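Local coordinates for protein cycloalternan-forming enzyme (Listeria monocytogenes serovar 1/2a, PDB 5F7U) that is a multidomain member of glycoside hydrolase family 31, built round a TIM barrel and carrying a carbohydrate-binding module and several bound glycans, at residues Leu360-Phe365 with Tyr841-Gly846; Gly908-Thr913 with Leu917-Ala922. The protein carries 1 engineered substitution. One frame throughout, in Å; residues are numbered along the deposited sequence.

Contact 1: Leu360-Phe365 with Tyr841-Gly846; sequences LPKWAF and YDDVNG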
ATOM      1  N   LEU A 360       1.993  12.389   8.257  1.00 14.10           N
ATOM      2  CA  LEU A 360       0.953  13.368   7.940  1.00 14.25           C
ATOM      3  C   LEU A 360       0.168  13.726   9.193  1.00 14.72           C
ATOM      4  O   LEU A 360       0.155  12.931  10.130  1.00 14.82           O
ATOM      5  CB  LEU A 360       0.010  12.761   6.892  1.00 13.87           C
ATOM      6  CG  LEU A 360       0.643  12.434   5.523  1.00 13.60           C
ATOM      7  CD1 LEU A 360      -0.431  11.848   4.632  1.00 13.22           C
ATOM      8  CD2 LEU A 360       1.297  13.642   4.835  1.00 13.95           C
ATOM      9  N   PRO A 361      -0.489  14.910   9.216  1.00 15.36           N
ATOM     10  CA  PRO A 361      -1.355  15.222  10.361  1.00 15.71           C
ATOM     11  C   PRO A 361      -2.480  14.231  10.544  1.00 15.33           C
ATOM     12  O   PRO A 361      -2.880  13.552   9.589  1.00 14.74           O
ATOM     13  CB  PRO A 361      -1.917  16.614  10.062  1.00 16.27           C
ATOM     14  CG  PRO A 361      -1.465  16.983   8.722  1.00 16.47           C
ATOM     15  CD  PRO A 361      -0.476  15.990   8.206  1.00 15.71           C
ATOM     16  N   LYS A 362      -2.980  14.148  11.779  1.00 15.61           N
ATOM     17  CA  LYS A 362      -4.052  13.216  12.098  1.00 15.78           C
ATOM     18  C   LYS A 362      -5.288  13.357  11.224  1.00 15.27           C
ATOM     19  O   LYS A 362      -5.954  12.366  10.926  1.00 14.85           O
ATOM     20  CB  LYS A 362      -4.436  13.345  13.568  1.00 16.95           C
ATOM     21  CG  LYS A 362      -5.327  12.200  14.038  1.00 17.87           C
ATOM     22  CD  LYS A 362      -5.127  12.004  15.532  1.00 19.58           C
ATOM     23  CE  LYS A 362      -6.226  12.571  16.351  1.00 21.27           C
ATOM     24  NZ  LYS A 362      -5.744  12.286  17.764  1.00 21.96           N
ATOM     25  N   TRP A 363      -5.596  14.577  10.789  1.00 15.13           N
ATOM     26  CA  TRP A 363      -6.771  14.765   9.932  1.00 14.89           C
ATOM     27  C   TRP A 363      -6.755  13.965   8.640  1.00 14.35           C
ATOM     28  O   TRP A 363      -7.807  13.601   8.130  1.00 14.05           O
ATOM     29  CB  TRP A 363      -7.049  16.247   9.642  1.00 15.30           C
ATOM     30  CG  TRP A 363      -6.162  16.939   8.623  1.00 15.31           C
ATOM     31  CD1 TRP A 363      -5.082  17.748   8.891  1.00 15.65           C
ATOM     32  CD2 TRP A 363      -6.309  16.924   7.191  1.00 15.11           C
ATOM     33  NE1 TRP A 363      -4.545  18.218   7.717  1.00 15.78           N
ATOM     34  CE2 TRP A 363      -5.282  17.746   6.658  1.00 15.36           C
ATOM     35  CE3 TRP A 363      -7.216  16.311   6.308  1.00 14.96           C
ATOM     36  CZ2 TRP A 363      -5.129  17.963   5.275  1.00 15.07           C
ATOM     37  CZ3 TRP A 363      -7.064  16.521   4.923  1.00 14.93           C
ATOM     38  CH2 TRP A 363      -6.019  17.347   4.424  1.00 14.80           C
ATOM     39  N   ALA A 364      -5.560  13.660   8.141  1.00 14.00           N
ATOM     40  CA  ALA A 364      -5.446  12.838   6.947  1.00 13.53           C
ATOM     41  C   ALA A 364      -6.015  11.421   7.141  1.00 13.41           C
ATOM     42  O   ALA A 364      -6.343  10.757   6.156  1.00 13.14           O
ATOM     43  CB  ALA A 364      -3.994  12.796   6.478  1.00 13.76           C
ATOM     44  N   PHE A 365      -6.153  10.996   8.399  1.00 13.28           N
ATOM     45  CA  PHE A 365      -6.605   9.631   8.745  1.00 13.18           C
ATOM     46  C   PHE A 365      -8.082   9.493   9.103  1.00 13.33           C
ATOM     47  O   PHE A 365      -8.534   8.403   9.477  1.00 13.63           O
ATOM     48  CB  PHE A 365      -5.658   9.053   9.801  1.00 12.98           C
ATOM     49  CG  PHE A 365      -4.265   8.949   9.277  1.00 12.68           C
ATOM     50  CD1 PHE A 365      -3.902   7.873   8.463  1.00 12.33           C
ATOM     51  CD2 PHE A 365      -3.351   9.987   9.487  1.00 12.98           C
ATOM     52  CE1 PHE A 365      -2.634   7.809   7.884  1.00 12.27           C
ATOM     53  CE2 PHE A 365      -2.085   9.936   8.918  1.00 12.85           C
ATOM     54  CZ  PHE A 365      -1.719   8.841   8.121  1.00 12.63           C
ATOM     55  N   TYR A 841       1.502   7.016  20.645  1.00 18.39           N
ATOM     56  CA  TYR A 841       1.770   8.367  20.179  1.00 18.77           C
ATOM     57  C   TYR A 841       0.624   9.291  20.555  1.00 19.55           C
ATOM     58  O   TYR A 841      -0.434   9.294  19.911  1.00 19.31           O
ATOM     59  CB  TYR A 841       1.959   8.355  18.665  1.00 18.16           C
ATOM     60  CG  TYR A 841       2.345   9.684  18.049  1.00 18.85           C
ATOM     61  CD1 TYR A 841       3.373  10.469  18.589  1.00 19.27           C
ATOM     62  CD2 TYR A 841       1.703  10.131  16.891  1.00 18.47           C
ATOM     63  CE1 TYR A 841       3.725  11.682  18.006  1.00 20.10           C
ATOM     64  CE2 TYR A 841       2.053  11.331  16.292  1.00 18.81           C
ATOM     65  CZ  TYR A 841       3.057  12.100  16.851  1.00 19.62           C
ATOM     66  OH  TYR A 841       3.390  13.285  16.247  1.00 20.60           O
ATOM     67  N   ASP A 842       0.838  10.078  21.603  1.00 20.31           N
ATOM     68  CA  ASP A 842      -0.236  10.877  22.154  1.00 21.28           C
ATOM     69  C   ASP A 842      -0.246  12.259  21.470  1.00 22.03           C
ATOM     70  O   ASP A 842       0.273  13.241  22.008  1.00 22.79           O
ATOM     71  CB  ASP A 842      -0.086  10.930  23.677  1.00 21.77           C
ATOM     72  CG  ASP A 842      -1.197  11.699  24.369  1.00 22.38           C
ATOM     73  OD1 ASP A 842      -2.139  12.172  23.712  1.00 22.36           O
ATOM     74  OD2 ASP A 842      -1.096  11.833  25.598  1.00 23.45           O
ATOM     75  N   ASP A 843      -0.851  12.300  20.280  1.00 22.03           N
ATOM     76  CA  ASP A 843      -0.891  13.502  19.428  1.00 23.30           C
ATOM     77  C   ASP A 843      -1.651  14.656  20.088  1.00 23.76           C
ATOM     78  O   ASP A 843      -1.346  15.830  19.841  1.00 25.16           O
ATOM     79  CB  ASP A 843      -1.540  13.187  18.063  1.00 23.28           C
ATOM     80  CG  ASP A 843      -1.447  14.354  17.071  1.00 25.04           C
ATOM     81  OD1 ASP A 843      -0.329  14.868  16.828  1.00 25.72           O
ATOM     82  OD2 ASP A 843      -2.492  14.766  16.508  1.00 25.90           O
ATOM     83  N   VAL A 844      -2.653  14.325  20.901  1.00 23.54           N
ATOM     84  CA  VAL A 844      -3.459  15.338  21.600  1.00 24.43           C
ATOM     85  C   VAL A 844      -2.575  16.164  22.533  1.00 25.54           C
ATOM     86  O   VAL A 844      -2.776  17.377  22.676  1.00 26.48           O
ATOM     87  CB  VAL A 844      -4.700  14.696  22.293  1.00 24.15           C
ATOM     88  CG1 VAL A 844      -5.347  15.595  23.358  1.00 24.60           C
ATOM     89  CG2 VAL A 844      -5.735  14.311  21.239  1.00 23.86           C
ATOM     90  N   ASN A 845      -1.582  15.509  23.125  1.00 25.91           N
ATOM     91  CA  ASN A 845      -0.746  16.108  24.150  1.00 27.37           C
ATOM     92  C   ASN A 845       0.718  16.267  23.726  1.00 28.14           C
ATOM     93  O   ASN A 845       1.631  15.776  24.399  1.00 29.17           O
ATOM     94  CB  ASN A 845      -0.881  15.317  25.456  1.00 27.23           C
ATOM     95  CG  ASN A 845      -2.315  15.247  25.953  1.00 27.06           C
ATOM     96  OD1 ASN A 845      -2.935  14.178  25.959  1.00 26.55           O
ATOM     97  ND2 ASN A 845      -2.843  16.376  26.383  1.00 27.00           N
ATOM     98  N   GLY A 846       0.920  16.951  22.605  1.00 28.81           N
ATOM     99  CA  GLY A 846       2.252  17.385  22.165  1.00 29.96           C
ATOM    100  C   GLY A 846       3.093  16.286  21.543  1.00 29.69           C
ATOM    101  O   GLY A 846       4.309  16.441  21.389  1.00 30.48           O
TER
HETATM  102  O   HOH W   1      -2.167  15.948  13.853  1.00 18.45           O
HETATM  103  O   HOH W   2      -3.668  10.541  19.481  1.00 25.82           O
HETATM  104  O   HOH W   3      -4.715  14.701  17.993  1.00 30.86           O

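Contact 2: Gly908-Thr913 with Leu917-Ala922; sequences GYYYDT and LTYVKA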
ATOM      1  N   GLY A 908     -12.056   3.916  39.441  1.00 27.40           N
ATOM      2  CA  GLY A 908     -12.882   2.774  39.799  1.00 27.36           C
ATOM      3  C   GLY A 908     -12.782   1.677  38.767  1.00 26.37           C
ATOM      4  O   GLY A 908     -11.987   1.782  37.845  1.00 25.30           O
ATOM      5  N   TYR A 909     -13.575   0.621  38.939  1.00 26.58           N
ATOM      6  CA  TYR A 909     -13.659  -0.446  37.937  1.00 25.98           C
ATOM      7  C   TYR A 909     -15.081  -0.940  37.716  1.00 26.62           C
ATOM      8  O   TYR A 909     -15.939  -0.785  38.575  1.00 27.37           O
ATOM      9  CB  TYR A 909     -12.690  -1.591  38.248  1.00 25.33           C
ATOM     10  CG  TYR A 909     -13.131  -2.562  39.319  1.00 26.22           C
ATOM     11  CD1 TYR A 909     -12.951  -2.256  40.673  1.00 27.20           C
ATOM     12  CD2 TYR A 909     -13.694  -3.813  38.981  1.00 25.93           C
ATOM     13  CE1 TYR A 909     -13.322  -3.153  41.668  1.00 28.31           C
ATOM     14  CE2 TYR A 909     -14.079  -4.720  39.978  1.00 26.93           C
ATOM     15  CZ  TYR A 909     -13.893  -4.379  41.314  1.00 27.98           C
ATOM     16  OH  TYR A 909     -14.265  -5.250  42.313  1.00 29.23           O
ATOM     17  N   TYR A 910     -15.318  -1.520  36.543  1.00 26.54           N
ATOM     18  CA  TYR A 910     -16.634  -2.005  36.142  1.00 27.51           C
ATOM     19  C   TYR A 910     -16.424  -3.237  35.281  1.00 26.40           C
ATOM     20  O   TYR A 910     -15.446  -3.300  34.535  1.00 25.43           O
ATOM     21  CB  TYR A 910     -17.380  -0.914  35.365  1.00 29.13           C
ATOM     22  CG  TYR A 910     -18.615  -1.390  34.618  1.00 30.25           C
ATOM     23  CD1 TYR A 910     -19.825  -1.616  35.294  1.00 32.00           C
ATOM     24  CD2 TYR A 910     -18.576  -1.614  33.235  1.00 30.32           C
ATOM     25  CE1 TYR A 910     -20.958  -2.052  34.609  1.00 33.19           C
ATOM     26  CE2 TYR A 910     -19.705  -2.054  32.540  1.00 31.22           C
ATOM     27  CZ  TYR A 910     -20.884  -2.273  33.229  1.00 32.89           C
ATOM     28  OH  TYR A 910     -21.993  -2.703  32.541  1.00 34.77           O
ATOM     29  N   TYR A 911     -17.341  -4.197  35.352  1.00 26.16           N
ATOM     30  CA  TYR A 911     -17.212  -5.409  34.537  1.00 25.26           C
ATOM     31  C   TYR A 911     -18.349  -5.527  33.533  1.00 25.40           C
ATOM     32  O   TYR A 911     -19.516  -5.590  33.912  1.00 26.03           O
ATOM     33  CB  TYR A 911     -17.102  -6.667  35.419  1.00 25.44           C
ATOM     34  CG  TYR A 911     -16.798  -7.918  34.628  1.00 24.81           C
ATOM     35  CD1 TYR A 911     -15.526  -8.122  34.073  1.00 24.14           C
ATOM     36  CD2 TYR A 911     -17.783  -8.896  34.407  1.00 25.35           C
ATOM     37  CE1 TYR A 911     -15.249  -9.255  33.340  1.00 23.87           C
ATOM     38  CE2 TYR A 911     -17.501 -10.043  33.660  1.00 25.25           C
ATOM     39  CZ  TYR A 911     -16.233 -10.210  33.137  1.00 24.55           C
ATOM     40  OH  TYR A 911     -15.919 -11.331  32.406  1.00 25.25           O
ATOM     41  N   ASP A 912     -17.988  -5.542  32.248  1.00 24.63           N
ATOM     42  CA  ASP A 912     -18.923  -5.713  31.146  1.00 25.36           C
ATOM     43  C   ASP A 912     -19.070  -7.219  30.918  1.00 24.40           C
ATOM     44  O   ASP A 912     -18.182  -7.848  30.350  1.00 23.57           O
ATOM     45  CB  ASP A 912     -18.350  -4.999  29.907  1.00 26.09           C
ATOM     46  CG  ASP A 912     -19.226  -5.111  28.657  1.00 27.73           C
ATOM     47  OD1 ASP A 912     -20.141  -5.963  28.570  1.00 28.44           O
ATOM     48  OD2 ASP A 912     -18.970  -4.304  27.728  1.00 29.45           O
ATOM     49  N   THR A 913     -20.192  -7.792  31.365  1.00 24.37           N
ATOM     50  CA  THR A 913     -20.413  -9.251  31.249  1.00 23.70           C
ATOM     51  C   THR A 913     -20.636  -9.746  29.801  1.00 22.94           C
ATOM     52  O   THR A 913     -20.424 -10.929  29.508  1.00 22.28           O
ATOM     53  CB  THR A 913     -21.587  -9.744  32.123  1.00 24.81           C
ATOM     54  OG1 THR A 913     -22.819  -9.266  31.578  1.00 25.77           O
ATOM     55  CG2 THR A 913     -21.454  -9.248  33.559  1.00 25.59           C
ATOM     56  N   LEU A 917     -15.060  -7.803  29.521  1.00 17.93           N
ATOM     57  CA  LEU A 917     -14.033  -6.786  29.684  1.00 17.77           C
ATOM     58  C   LEU A 917     -14.142  -6.134  31.044  1.00 18.24           C
ATOM     59  O   LEU A 917     -15.231  -5.727  31.445  1.00 18.82           O
ATOM     60  CB  LEU A 917     -14.183  -5.697  28.621  1.00 17.59           C
ATOM     61  CG  LEU A 917     -13.965  -6.109  27.159  1.00 17.36           C
ATOM     62  CD1 LEU A 917     -14.379  -4.952  26.271  1.00 17.92           C
ATOM     63  CD2 LEU A 917     -12.505  -6.463  26.914  1.00 16.90           C
ATOM     64  N   THR A 918     -13.003  -6.050  31.733  1.00 18.41           N
ATOM     65  CA  THR A 918     -12.883  -5.252  32.952  1.00 19.12           C
ATOM     66  C   THR A 918     -12.470  -3.814  32.621  1.00 19.37           C
ATOM     67  O   THR A 918     -11.384  -3.583  32.083  1.00 19.08           O
ATOM     68  CB  THR A 918     -11.868  -5.849  33.934  1.00 19.33           C
ATOM     69  OG1 THR A 918     -12.196  -7.225  34.181  1.00 19.26           O
ATOM     70  CG2 THR A 918     -11.930  -5.084  35.263  1.00 20.00           C
ATOM     71  N   TYR A 919     -13.316  -2.855  32.989  1.00 20.05           N
ATOM     72  CA  TYR A 919     -12.979  -1.443  32.803  1.00 20.46           C
ATOM     73  C   TYR A 919     -12.273  -0.955  34.056  1.00 20.81           C
ATOM     74  O   TYR A 919     -12.749  -1.231  35.157  1.00 21.30           O
ATOM     75  CB  TYR A 919     -14.228  -0.571  32.613  1.00 21.37           C
ATOM     76  CG  TYR A 919     -15.122  -0.815  31.397  1.00 21.44           C
ATOM     77  CD1 TYR A 919     -15.090  -2.016  30.673  1.00 20.79           C
ATOM     78  CD2 TYR A 919     -16.072   0.140  31.036  1.00 22.37           C
ATOM     79  CE1 TYR A 919     -15.940  -2.229  29.597  1.00 20.98           C
ATOM     80  CE2 TYR A 919     -16.938  -0.073  29.970  1.00 22.58           C
ATOM     81  CZ  TYR A 919     -16.865  -1.256  29.258  1.00 22.00           C
ATOM     82  OH  TYR A 919     -17.718  -1.473  28.208  1.00 22.31           O
ATOM     83  N   VAL A 920     -11.157  -0.236  33.895  1.00 20.63           N
ATOM     84  CA  VAL A 920     -10.447   0.370  35.043  1.00 21.05           C
ATOM     85  C   VAL A 920     -10.159   1.842  34.730  1.00 21.59           C
ATOM     86  O   VAL A 920      -9.447   2.142  33.767  1.00 21.28           O
ATOM     87  CB  VAL A 920      -9.122  -0.363  35.388  1.00 20.70           C
ATOM     88  CG1 VAL A 920      -8.433   0.285  36.593  1.00 21.21           C
ATOM     89  CG2 VAL A 920      -9.364  -1.845  35.679  1.00 20.45           C
ATOM     90  N   LYS A 921     -10.728   2.743  35.527  1.00 22.11           N
ATOM     91  CA  LYS A 921     -10.487   4.170  35.366  1.00 22.97           C
ATOM     92  C   LYS A 921      -9.384   4.630  36.309  1.00 23.47           C
ATOM     93  O   LYS A 921      -9.482   4.426  37.522  1.00 24.17           O
ATOM     94  CB  LYS A 921     -11.765   4.972  35.624  1.00 23.73           C
ATOM     95  CG  LYS A 921     -11.624   6.473  35.390  1.00 24.52           C
ATOM     96  CD  LYS A 921     -12.954   7.172  35.629  1.00 25.55           C
ATOM     97  CE  LYS A 921     -13.925   6.990  34.472  1.00 25.53           C
ATOM     98  NZ  LYS A 921     -15.130   7.863  34.629  1.00 26.83           N
ATOM     99  N   ALA A 922      -8.349   5.240  35.733  1.00 23.47           N
ATOM    100  CA  ALA A 922      -7.263   5.877  36.490  1.00 23.87           C
ATOM    101  C   ALA A 922      -7.311   7.369  36.215  1.00 24.78           C
ATOM    102  O   ALA A 922      -7.522   7.788  35.083  1.00 24.69           O
ATOM    103  CB  ALA A 922      -5.906   5.318  36.075  1.00 23.30           C
TER

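Contact 1: Leu360-Phe365 with Tyr841-Gly846
Lys362 and Asp843 carry this contact, and most of what passes between them passes through water. Water 3 is held at both ends: Lys362 NZ donates to it over 2.6 Å, and it donates in turn to Asp843 OD2 at 2.7 Å. Water 1 links the same carboxylate oxygen to the backbone, accepting from Lys362 N at 2.9 Å and donating to Asp843 OD2 at 2.9 Å. OD2 thus accepts from two waters, one held by the main-chain N of Lys362 and the other by its ammonium. Water 2 makes weak bonds to Lys362 NZ and Asp843 N.

The direct electrostatic term is looser. Lys362 NZ lies 4.3 Å from Asp843 OD2, beyond a salt bridge; water 3 bridges the two charged groups.

Direct van der Waals contact is slight. The two side chains run past each other in opposite directions, which lays Asp843 OD2 alongside the lysine chain, 3.8 Å from Lys362 CB. A bend at chi3 (103°) brings Lys362 NZ to water 3 and to within 4.0 Å of Val844 CG2.

Helix 702-715 touches both partners through Tyr706. The 3-10 turn 362-365 leads into barrel strand 367-369, and segment 841-846 carries on from strand 835-842, so the contact joins the TIM barrel to the antiparallel sheet whose edge strand is 835-842.

Contact 2: Gly908-Thr913 with Leu917-Ala922
Tyr919 packs against both Tyr910 and Asp912 and has the most surface buried of any residue in this antiparallel hairpin. Directly across from it, Tyr910 forms a hydrogen-bonded pair: Tyr919 N gives to Tyr910 O at 2.7 Å, and Tyr910 N returns a bond to Tyr919 O at 2.9 Å. Their side chains leave the same face of the sheet side by side. The rings make a T-shaped stack, planes 72° apart and centroids separated by 5.3 Å, with Tyr910 supplying the edge. Its CD2 sits over the Tyr919 face toward the rim, 3.8 Å from Tyr919 CD2. With CG of Tyr919 anti to the carbonyl carbon (chi1 -63°), the ring leans toward Asp912 as it rises from the sheet.

Asp912 meets the far part of that ring. Its CB lies 3.7 Å from Tyr919 CE1, while OD2 comes within 3.1 Å of Tyr919 OH, the carboxylate turned 66° from the ring plane. The carboxylate is also held from elsewhere: Gln811 NE2 bonds OD2 and Gln915 N, in the connecting turn, bonds OD1. Asp912 and Leu917 form the hydrogen-bonded pair nearest that turn, with Asp912 N to Leu917 O at 2.9 Å.

At the other end Gly908 pairs with Lys921 through two backbone hydrogen bonds; its backbone angles would jam a CB against the preceding carbonyl O, which favours glycine.

On the other face the Tyr911 ring presents its edge to Thr918 OG1, with CD1 3.5 Å away; Ser880 hydrogen-bonds with both hydroxyls.

Strand 908-912 is outermost in its five-stranded mixed sheet, while strand 917-922 continues the sheet to strand 874-879. Thr918 and Val920 pack on strand 929-934, and Tyr909 and Val920 on strand 885-888, both from the neighbouring antiparallel sheet.

Contact 1 closes before contact 2 opens along the chain, and their centres lie 27 Å apart, with nearest atoms about 12 Å from each other and no touch. Contact 1 spans 476 residues of sequence and brings the entry to the TIM barrel against strand 835-842; contact 2 is local, the two strands of a hairpin. Strand 835-842 of contact 1 and the hairpin of contact 2 lie in two neighbouring sheets: strand 835-842 is at one edge of the sheet that includes strands 885-888 and 929-934, and those strands pack against the hairpin 908-922. The two-sheet region meets the barrel, mainly through water, at contact 1, while contact 2 is part of its own framework.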